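Local coordinates for citrinin polyketide synthase (Monascus purpureus, PDB 5MPT), which builds the polyketide precursor of the mycotoxin citrinin from malonyl-CoA units, this piece being its C-methyltransferase domain, at residues G218-K223 against L283-V288. Residues are numbered along the deposited sequence; the frame is centred on the assembly and turned at random.
Sequences GGTTVK and LATNCV. With SAH (S-adenosyl-L-homocysteine), chain B.
In the Rossmann-like class I methyltransferase fold of the CMeT domain, T220 and T285 join the glycine-rich loop after strand 208-213 to the C-terminal end of strand 279-285, where S-adenosyl-L-homocysteine is bound. The two threonines meet through their hydroxyls: T220 OG1 lies 2.9 Å from T285 OG1, a hydrogen bond in which either may be the donor. Both side chains share one rotamer, with OG1 anti to the carbonyl carbon (chi1 -60° in T220, -63° in T285), and this turns each hydroxyl into the gap between the loop and the strand. Beyond the pair, T220 packs on I187 of helix 181-198 and T285 on L314 of strand 309-316. The active-site residues Y177 and E315 are each about 7 Å from T285, side chain to side chain.

The amino-acid end of the ligand is held from the same two segments by main-chain atoms. G219 N donates to the carboxylate oxygen OXT of SAH (3.0 Å, N-H...O angle 148°), while the ligand's amino N donates to T285 O at 2.9 Å. Further along, C287 CB comes within 3.2 Å of the ribose oxygen O4' of SAH. The two buried hydroxyls are each other's partner in a single bond, one giving its proton and the other accepting; by linking the residue after G219 to T285, it probably helps hold the carboxylate donor and the amino acceptor at a fixed spacing.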
loop_
_atom_site.group_PDB
_atom_site.type_symbol
_atom_site.label_atom_id
_atom_site.label_comp_id
_atom_site.label_asym_id
_atom_site.label_seq_id
_atom_site.Cartn_x
_atom_site.Cartn_y
_atom_site.Cartn_z
ATOM N N GLY A 218 -4.860 -2.897 -10.747
ATOM C CA GLY A 218 -4.096 -3.940 -11.393
ATOM C C GLY A 218 -2.607 -3.745 -11.312
ATOM O O GLY A 218 -1.887 -4.187 -12.215
ATOM N N GLY A 219 -2.114 -3.117 -10.239
ATOM C CA GLY A 219 -0.687 -2.873 -10.129
ATOM C C GLY A 219 0.085 -4.161 -9.963
ATOM O O GLY A 219 1.207 -4.301 -10.470
ATOM N N THR A 220 -0.508 -5.117 -9.269
ATOM C CA THR A 220 0.023 -6.457 -9.170
ATOM C C THR A 220 -0.461 -7.310 -10.329
ATOM O O THR A 220 0.319 -8.064 -10.917
ATOM C CB THR A 220 -0.398 -7.074 -7.834
ATOM O OG1 THR A 220 0.124 -6.278 -6.760
ATOM C CG2 THR A 220 0.109 -8.510 -7.709
ATOM N N THR A 221 -1.739 -7.180 -10.663
ATOM C CA THR A 221 -2.347 -8.007 -11.694
ATOM C C THR A 221 -1.592 -7.911 -13.009
ATOM O O THR A 221 -1.419 -8.922 -13.702
ATOM C CB THR A 221 -3.800 -7.583 -11.889
ATOM O OG1 THR A 221 -4.359 -7.210 -10.621
ATOM C CG2 THR A 221 -4.605 -8.705 -12.513
ATOM N N VAL A 222 -1.146 -6.712 -13.378
ATOM C CA VAL A 222 -0.512 -6.535 -14.681
ATOM C C VAL A 222 0.784 -7.329 -14.798
ATOM O O VAL A 222 1.215 -7.627 -15.911
ATOM C CB VAL A 222 -0.264 -5.045 -15.002
ATOM C CG1 VAL A 222 0.747 -4.407 -14.037
ATOM C CG2 VAL A 222 0.214 -4.894 -16.429
ATOM N N LYS A 223 1.432 -7.668 -13.677
ATOM C CA LYS A 223 2.591 -8.545 -13.703
ATOM C C LYS A 223 2.241 -10.023 -13.588
ATOM O O LYS A 223 2.940 -10.862 -14.175
ATOM C CB LYS A 223 3.543 -8.170 -12.570
ATOM C CG LYS A 223 4.045 -6.721 -12.641
ATOM C CD LYS A 223 4.664 -6.358 -13.985
ATOM C CE LYS A 223 5.960 -7.083 -14.193
ATOM N NZ LYS A 223 6.970 -6.619 -13.195
ATOM N N LEU A 283 -3.708 -13.497 -3.146
ATOM C CA LEU A 283 -2.856 -12.322 -3.275
ATOM C C LEU A 283 -3.608 -11.096 -2.783
ATOM O O LEU A 283 -4.786 -10.953 -3.088
ATOM C CB LEU A 283 -2.460 -12.140 -4.739
ATOM C CG LEU A 283 -1.638 -13.260 -5.382
ATOM C CD1 LEU A 283 -1.245 -12.886 -6.803
ATOM C CD2 LEU A 283 -0.414 -13.591 -4.558
ATOM N N ALA A 284 -2.925 -10.194 -2.048
ATOM C CA ALA A 284 -3.611 -9.033 -1.460
ATOM C C ALA A 284 -2.557 -7.952 -1.232
ATOM O O ALA A 284 -1.814 -8.004 -0.244
ATOM C CB ALA A 284 -4.327 -9.404 -0.169
ATOM N N THR A 285 -2.531 -6.967 -2.122
ATOM C CA THR A 285 -1.531 -5.906 -2.083
ATOM C C THR A 285 -2.178 -4.653 -1.530
ATOM O O THR A 285 -2.999 -4.028 -2.209
ATOM C CB THR A 285 -0.958 -5.663 -3.474
ATOM O OG1 THR A 285 -0.282 -6.847 -3.903
ATOM C CG2 THR A 285 -0.038 -4.426 -3.511
ATOM N N ASN A 286 -1.807 -4.321 -0.279
ATOM C CA ASN A 286 -2.130 -3.062 0.399
ATOM C C ASN A 286 -3.620 -2.771 0.396
ATOM O O ASN A 286 -4.061 -1.620 0.275
ATOM C CB ASN A 286 -1.303 -1.927 -0.180
ATOM C CG ASN A 286 0.058 -1.893 0.456
ATOM O OD1 ASN A 286 0.172 -1.962 1.696
ATOM N ND2 ASN A 286 1.104 -1.859 -0.346
ATOM N N CYS A 287 -4.390 -3.803 0.616
ATOM C CA CYS A 287 -5.830 -3.679 0.754
ATOM C C CYS A 287 -6.347 -4.195 2.083
ATOM O O CYS A 287 -7.316 -3.635 2.610
ATOM C CB CYS A 287 -6.549 -4.405 -0.389
ATOM S SG CYS A 287 -6.114 -6.172 -0.464
ATOM N N VAL A 288 -5.729 -5.220 2.665
ATOM C CA VAL A 288 -6.307 -5.783 3.883
ATOM C C VAL A 288 -6.175 -4.782 5.045
ATOM O O VAL A 288 -7.047 -4.702 5.916
ATOM C CB VAL A 288 -5.677 -7.155 4.190
ATOM C CG1 VAL A 288 -6.172 -7.688 5.537
ATOM C CG2 VAL A 288 -6.004 -8.179 3.078
HETATM N N SAH B . -3.823 -3.509 -4.992
HETATM C CA SAH B . -4.123 -2.076 -5.285
HETATM C CB SAH B . -3.344 -1.019 -4.511
HETATM C CG SAH B . -3.779 -0.835 -3.068
HETATM S SD SAH B . -5.240 0.260 -3.096
HETATM C C SAH B . -3.858 -1.847 -6.800
HETATM O O SAH B . -4.599 -0.870 -7.280
HETATM O OXT SAH B . -3.045 -2.456 -7.449
HETATM C "C5'" SAH B . -6.414 -0.621 -2.035
HETATM C "C4'" SAH B . -7.408 -1.364 -2.904
HETATM O "O4'" SAH B . -8.212 -2.137 -1.986
HETATM C "C3'" SAH B . -8.374 -0.480 -3.703
HETATM O "O3'" SAH B . -8.464 -1.036 -5.011
HETATM C "C2'" SAH B . -9.696 -0.600 -2.924
HETATM O "O2'" SAH B . -10.841 -0.517 -3.769
HETATM C "C1'" SAH B . -9.565 -2.003 -2.343
HETATM N N9 SAH B . -10.366 -2.282 -1.157
HETATM C C8 SAH B . -10.607 -1.463 -0.086
HETATM N N7 SAH B . -11.411 -1.977 0.813
HETATM C C5 SAH B . -11.729 -3.225 0.293
HETATM C C6 SAH B . -12.549 -4.270 0.761
HETATM N N6 SAH B . -13.264 -4.213 1.892
HETATM N N1 SAH B . -12.641 -5.377 -0.000
HETATM C C2 SAH B . -11.960 -5.436 -1.149
HETATM N N3 SAH B . -11.154 -4.523 -1.693
HETATM C C4 SAH B . -11.085 -3.427 -0.917
#